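Local coordinates for PGRP-Hd - Peptidoglycan recognition protein homologue (Alvinella pompejana, PDB 3EP1), which probably recognises bacterial peptidoglycan in the innate immunity of a deep-sea worm, at residues 82-96 against 125-139. Numbering follows the deposited sequence.
Sequences FLIDQDGVIYEGRGW and SQALQDALSKLIICG
Phe82 turns one ring face to the helix, and Leu135 sets its CD1 methyl almost squarely over the ring centre, 4.0 Å from the centroid and 3° off the normal, a CH-pi contact. Two residues on, Ile84 divides its branches: CG2, anti to the backbone N, rests between Ala131 CB and Leu128 CG, while CD1 reaches the helix backbone at Leu132 CA (3.7 Å). A type I turn runs from Asp85 to Gly88. Asp85 OD1 accepts from Asp87 N, an Asx turn, and from Val89 N on the opposite face of the carboxylate. At this tip Ser125 OG donates to Gln86 O at 2.4 Å, so short that the exact geometry is doubtful; as N-cap, the same hydroxyl accepts from Leu128 N (3.2 Å). Gly88 slips in beside the first helical turn, its CA 3.3 Å from Ala127 O. On the returning strand, Ile90 lays CG1 against Ala131 CB and CD1 against Leu135 CB. Past the hairpin, Trp96 brings CZ2 to Leu135 CD1 (3.5 Å) and to the CA of Gly139, where the absence of a side chain lets the indole come close. Helix 126-141 thus packs on the hairpin 82-92 of the central mixed sheet of the amidase-like fold mainly through apolar side chains, with close carbon-to-carbonyl contacts round Gly88; the polar link at the N-cap, if real, would be secondary.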
loop_
_atom_site.group_PDB
_atom_site.type_symbol
_atom_site.label_atom_id
_atom_site.label_comp_id
_atom_site.label_asym_id
_atom_site.label_seq_id
_atom_site.Cartn_x
_atom_site.Cartn_y
_atom_site.Cartn_z
ATOM N N PHE A 82 11.090 -8.155 -3.326
ATOM C CA PHE A 82 10.656 -7.193 -4.332
ATOM C C PHE A 82 11.860 -6.616 -5.064
ATOM O O PHE A 82 12.978 -6.651 -4.560
ATOM C CB PHE A 82 9.901 -6.020 -3.696
ATOM C CG PHE A 82 8.609 -6.402 -3.037
ATOM C CD1 PHE A 82 8.556 -6.638 -1.669
ATOM C CD2 PHE A 82 7.447 -6.537 -3.789
ATOM C CE1 PHE A 82 7.368 -7.004 -1.060
ATOM C CE2 PHE A 82 6.255 -6.902 -3.192
ATOM C CZ PHE A 82 6.216 -7.138 -1.821
ATOM N N LEU A 83 11.619 -6.068 -6.250
ATOM C CA LEU A 83 12.669 -5.448 -7.044
ATOM C C LEU A 83 12.069 -4.191 -7.668
ATOM O O LEU A 83 10.890 -4.164 -7.998
ATOM C CB LEU A 83 13.172 -6.399 -8.134
ATOM C CG LEU A 83 13.696 -7.778 -7.721
ATOM C CD1 LEU A 83 12.532 -8.746 -7.585
ATOM C CD2 LEU A 83 14.674 -8.293 -8.767
ATOM N N ILE A 84 12.886 -3.158 -7.836
ATOM C CA ILE A 84 12.424 -1.882 -8.375
ATOM C C ILE A 84 13.357 -1.375 -9.478
ATOM O O ILE A 84 14.571 -1.357 -9.290
ATOM C CB ILE A 84 12.370 -0.827 -7.231
ATOM C CG1 ILE A 84 11.584 -1.399 -6.042
ATOM C CG2 ILE A 84 11.772 0.477 -7.735
ATOM C CD1 ILE A 84 11.509 -0.495 -4.824
ATOM N N ASP A 85 12.810 -0.980 -10.627
ATOM C CA ASP A 85 13.656 -0.469 -11.705
ATOM C C ASP A 85 13.733 1.055 -11.674
ATOM O O ASP A 85 13.038 1.704 -10.897
ATOM C CB ASP A 85 13.193 -0.960 -13.094
ATOM C CG ASP A 85 11.821 -0.441 -13.493
ATOM O OD1 ASP A 85 11.380 0.605 -12.968
ATOM O OD2 ASP A 85 11.190 -1.081 -14.363
ATOM N N GLN A 86 14.569 1.621 -12.535
ATOM C CA GLN A 86 14.787 3.066 -12.568
ATOM C C GLN A 86 13.616 3.943 -13.003
ATOM O O GLN A 86 13.658 5.173 -12.855
ATOM C CB GLN A 86 16.044 3.349 -13.395
ATOM C CG GLN A 86 17.257 2.618 -12.804
ATOM C CD GLN A 86 18.535 2.809 -13.589
ATOM O OE1 GLN A 86 18.563 2.600 -14.801
ATOM N NE2 GLN A 86 19.609 3.198 -12.902
ATOM N N ASP A 87 12.558 3.315 -13.509
ATOM C CA ASP A 87 11.373 4.050 -13.915
ATOM C C ASP A 87 10.281 3.933 -12.865
ATOM O O ASP A 87 9.142 4.297 -13.113
ATOM C CB ASP A 87 10.856 3.548 -15.266
ATOM C CG ASP A 87 11.747 3.965 -16.418
ATOM O OD1 ASP A 87 12.023 5.177 -16.549
ATOM O OD2 ASP A 87 12.172 3.092 -17.201
ATOM N N GLY A 88 10.632 3.418 -11.689
ATOM C CA GLY A 88 9.658 3.287 -10.619
ATOM C C GLY A 88 8.746 2.073 -10.651
ATOM O O GLY A 88 7.800 1.988 -9.870
ATOM N N VAL A 89 9.017 1.131 -11.545
ATOM C CA VAL A 89 8.204 -0.072 -11.638
ATOM C C VAL A 89 8.608 -1.055 -10.535
ATOM O O VAL A 89 9.782 -1.362 -10.371
ATOM C CB VAL A 89 8.386 -0.749 -13.020
ATOM C CG1 VAL A 89 7.493 -1.977 -13.125
ATOM C CG2 VAL A 89 8.070 0.254 -14.136
ATOM N N ILE A 90 7.634 -1.541 -9.777
ATOM C CA ILE A 90 7.906 -2.491 -8.701
ATOM C C ILE A 90 7.529 -3.910 -9.120
ATOM O O ILE A 90 6.419 -4.139 -9.590
ATOM C CB ILE A 90 7.100 -2.150 -7.427
ATOM C CG1 ILE A 90 7.414 -0.731 -6.957
ATOM C CG2 ILE A 90 7.440 -3.129 -6.327
ATOM C CD1 ILE A 90 6.638 -0.311 -5.702
ATOM N N TYR A 91 8.443 -4.862 -8.938
ATOM C CA TYR A 91 8.165 -6.247 -9.308
ATOM C C TYR A 91 8.096 -7.155 -8.102
ATOM O O TYR A 91 8.902 -7.051 -7.178
ATOM C CB TYR A 91 9.233 -6.813 -10.257
ATOM C CG TYR A 91 9.410 -6.047 -11.541
ATOM C CD1 TYR A 91 10.288 -4.971 -11.610
ATOM C CD2 TYR A 91 8.687 -6.386 -12.684
ATOM C CE1 TYR A 91 10.448 -4.251 -12.781
ATOM C CE2 TYR A 91 8.839 -5.667 -13.867
ATOM C CZ TYR A 91 9.720 -4.603 -13.908
ATOM O OH TYR A 91 9.890 -3.881 -15.074
ATOM N N GLU A 92 7.141 -8.069 -8.123
ATOM C CA GLU A 92 7.001 -8.989 -7.020
ATOM C C GLU A 92 8.017 -10.117 -7.151
ATOM O O GLU A 92 8.100 -10.769 -8.184
ATOM C CB GLU A 92 5.584 -9.573 -6.967
ATOM C CG GLU A 92 5.464 -10.687 -5.935
ATOM C CD GLU A 92 4.140 -11.404 -5.962
ATOM O OE1 GLU A 92 3.478 -11.423 -7.023
ATOM O OE2 GLU A 92 3.776 -11.974 -4.914
ATOM N N GLY A 93 8.807 -10.320 -6.104
ATOM C CA GLY A 93 9.769 -11.399 -6.102
ATOM C C GLY A 93 9.082 -12.466 -5.278
ATOM O O GLY A 93 8.065 -13.013 -5.692
ATOM N N ARG A 94 9.615 -12.750 -4.098
ATOM C CA ARG A 94 8.988 -13.735 -3.232
ATOM C C ARG A 94 7.725 -13.118 -2.645
ATOM O O ARG A 94 6.833 -13.833 -2.211
ATOM C CB ARG A 94 9.936 -14.167 -2.108
ATOM C CG ARG A 94 11.230 -14.741 -2.611
ATOM C CD ARG A 94 12.010 -15.478 -1.538
ATOM N NE ARG A 94 13.235 -16.016 -2.109
ATOM C CZ ARG A 94 14.029 -16.901 -1.523
ATOM N NH1 ARG A 94 13.739 -17.364 -0.322
ATOM N NH2 ARG A 94 15.104 -17.339 -2.160
ATOM N N GLY A 95 7.659 -11.786 -2.634
ATOM C CA GLY A 95 6.490 -11.099 -2.104
ATOM C C GLY A 95 6.455 -10.905 -0.600
ATOM O O GLY A 95 7.419 -11.213 0.101
ATOM N N TRP A 96 5.341 -10.384 -0.096
ATOM C CA TRP A 96 5.191 -10.152 1.340
ATOM C C TRP A 96 4.995 -11.483 2.061
ATOM O O TRP A 96 4.538 -12.459 1.467
ATOM C CB TRP A 96 3.967 -9.269 1.641
ATOM C CG TRP A 96 4.005 -7.860 1.119
ATOM C CD1 TRP A 96 3.133 -7.296 0.236
ATOM C CD2 TRP A 96 4.925 -6.824 1.488
ATOM N NE1 TRP A 96 3.447 -5.975 0.034
ATOM C CE2 TRP A 96 4.543 -5.659 0.791
ATOM C CE3 TRP A 96 6.032 -6.767 2.342
ATOM C CZ2 TRP A 96 5.227 -4.454 0.918
ATOM C CZ3 TRP A 96 6.715 -5.567 2.470
ATOM C CH2 TRP A 96 6.310 -4.426 1.762
ATOM N N SER A 125 17.311 7.277 -9.821
ATOM C CA SER A 125 16.329 8.224 -10.347
ATOM C C SER A 125 15.308 8.551 -9.275
ATOM O O SER A 125 15.128 7.792 -8.321
ATOM C CB SER A 125 15.611 7.636 -11.566
ATOM O OG SER A 125 14.834 6.501 -11.223
ATOM N N GLN A 126 14.634 9.681 -9.433
ATOM C CA GLN A 126 13.630 10.087 -8.469
ATOM C C GLN A 126 12.467 9.117 -8.531
ATOM O O GLN A 126 11.807 8.857 -7.525
ATOM C CB GLN A 126 13.133 11.499 -8.777
ATOM C CG GLN A 126 12.135 12.024 -7.770
ATOM C CD GLN A 126 12.745 12.222 -6.393
ATOM O OE1 GLN A 126 13.711 12.975 -6.231
ATOM N NE2 GLN A 126 12.182 11.549 -5.391
ATOM N N ALA A 127 12.224 8.581 -9.725
ATOM C CA ALA A 127 11.132 7.641 -9.937
ATOM C C ALA A 127 11.320 6.384 -9.105
ATOM O O ALA A 127 10.358 5.837 -8.578
ATOM C CB ALA A 127 11.035 7.283 -11.410
ATOM N N LEU A 128 12.567 5.933 -9.002
ATOM C CA LEU A 128 12.905 4.736 -8.243
ATOM C C LEU A 128 12.725 4.994 -6.747
ATOM O O LEU A 128 12.195 4.153 -6.024
ATOM C CB LEU A 128 14.347 4.313 -8.554
ATOM C CG LEU A 128 14.828 2.953 -8.037
ATOM C CD1 LEU A 128 16.042 2.512 -8.839
ATOM C CD2 LEU A 128 15.157 3.033 -6.558
ATOM N N GLN A 129 13.165 6.159 -6.287
ATOM C CA GLN A 129 13.024 6.522 -4.879
ATOM C C GLN A 129 11.572 6.557 -4.427
ATOM O O GLN A 129 11.243 6.040 -3.364
ATOM C CB GLN A 129 13.645 7.885 -4.613
ATOM C CG GLN A 129 15.151 7.873 -4.539
ATOM C CD GLN A 129 15.713 9.258 -4.330
ATOM O OE1 GLN A 129 15.291 9.982 -3.429
ATOM N NE2 GLN A 129 16.673 9.637 -5.161
ATOM N N ASP A 130 10.708 7.175 -5.230
ATOM C CA ASP A 130 9.293 7.272 -4.885
ATOM C C ASP A 130 8.644 5.897 -4.807
ATOM O O ASP A 130 7.810 5.661 -3.939
ATOM C CB ASP A 130 8.547 8.140 -5.901
ATOM C CG ASP A 130 9.055 9.571 -5.924
ATOM O OD1 ASP A 130 9.209 10.131 -7.026
ATOM O OD2 ASP A 130 9.304 10.142 -4.839
ATOM N N ALA A 131 9.023 4.999 -5.715
ATOM C CA ALA A 131 8.472 3.645 -5.715
ATOM C C ALA A 131 8.936 2.971 -4.433
ATOM O O ALA A 131 8.164 2.295 -3.755
ATOM C CB ALA A 131 8.963 2.862 -6.933
ATOM N N LEU A 132 10.209 3.169 -4.111
ATOM C CA LEU A 132 10.780 2.607 -2.902
ATOM C C LEU A 132 9.972 3.122 -1.726
ATOM O O LEU A 132 9.544 2.356 -0.873
ATOM C CB LEU A 132 12.239 3.030 -2.756
ATOM C CG LEU A 132 12.939 2.657 -1.444
ATOM C CD1 LEU A 132 12.601 1.231 -1.050
ATOM C CD2 LEU A 132 14.440 2.826 -1.611
ATOM N N SER A 133 9.757 4.430 -1.706
ATOM C CA SER A 133 8.996 5.067 -0.642
ATOM C C SER A 133 7.584 4.499 -0.559
ATOM O O SER A 133 7.097 4.191 0.531
ATOM C CB SER A 133 8.926 6.572 -0.877
ATOM O OG SER A 133 8.282 7.208 0.211
ATOM N N LYS A 134 6.933 4.353 -1.710
ATOM C CA LYS A 134 5.572 3.820 -1.753
ATOM C C LYS A 134 5.494 2.390 -1.221
ATOM O O LYS A 134 4.611 2.069 -0.433
ATOM C CB LYS A 134 5.029 3.861 -3.187
ATOM C CG LYS A 134 3.598 3.330 -3.341
ATOM C CD LYS A 134 3.094 3.471 -4.787
ATOM C CE LYS A 134 3.970 2.669 -5.742
ATOM N NZ LYS A 134 3.791 3.057 -7.162
ATOM N N LEU A 135 6.416 1.536 -1.659
ATOM C CA LEU A 135 6.425 0.144 -1.223
ATOM C C LEU A 135 6.433 0.023 0.305
ATOM O O LEU A 135 5.681 -0.745 0.895
ATOM C CB LEU A 135 7.645 -0.571 -1.810
ATOM C CG LEU A 135 7.887 -2.012 -1.353
ATOM C CD1 LEU A 135 6.734 -2.888 -1.792
ATOM C CD2 LEU A 135 9.185 -2.532 -1.929
ATOM N N ILE A 136 7.297 0.790 0.942
ATOM C CA ILE A 136 7.414 0.755 2.389
ATOM C C ILE A 136 6.147 1.265 3.075
ATOM O O ILE A 136 5.580 0.612 3.949
ATOM C CB ILE A 136 8.610 1.601 2.830
ATOM C CG1 ILE A 136 9.886 1.055 2.166
ATOM C CG2 ILE A 136 8.690 1.623 4.362
ATOM C CD1 ILE A 136 11.115 1.942 2.304
ATOM N N ILE A 137 5.697 2.439 2.660
ATOM C CA ILE A 137 4.513 3.021 3.249
ATOM C C ILE A 137 3.310 2.090 3.076
ATOM O O ILE A 137 2.516 1.910 4.006
ATOM C CB ILE A 137 4.268 4.427 2.657
ATOM C CG1 ILE A 137 5.451 5.329 3.034
ATOM C CG2 ILE A 137 2.970 5.025 3.199
ATOM C CD1 ILE A 137 5.331 6.765 2.567
ATOM N N CYS A 138 3.185 1.464 1.911
ATOM C CA CYS A 138 2.068 0.554 1.707
ATOM C C CYS A 138 2.298 -0.762 2.455
ATOM O O CYS A 138 1.350 -1.460 2.813
ATOM C CB CYS A 138 1.839 0.313 0.215
ATOM S SG CYS A 138 1.209 1.798 -0.651
ATOM N N GLY A 139 3.560 -1.096 2.698
ATOM C CA GLY A 139 3.849 -2.316 3.427
ATOM C C GLY A 139 3.405 -2.102 4.862
ATOM O O GLY A 139 2.788 -2.972 5.485
#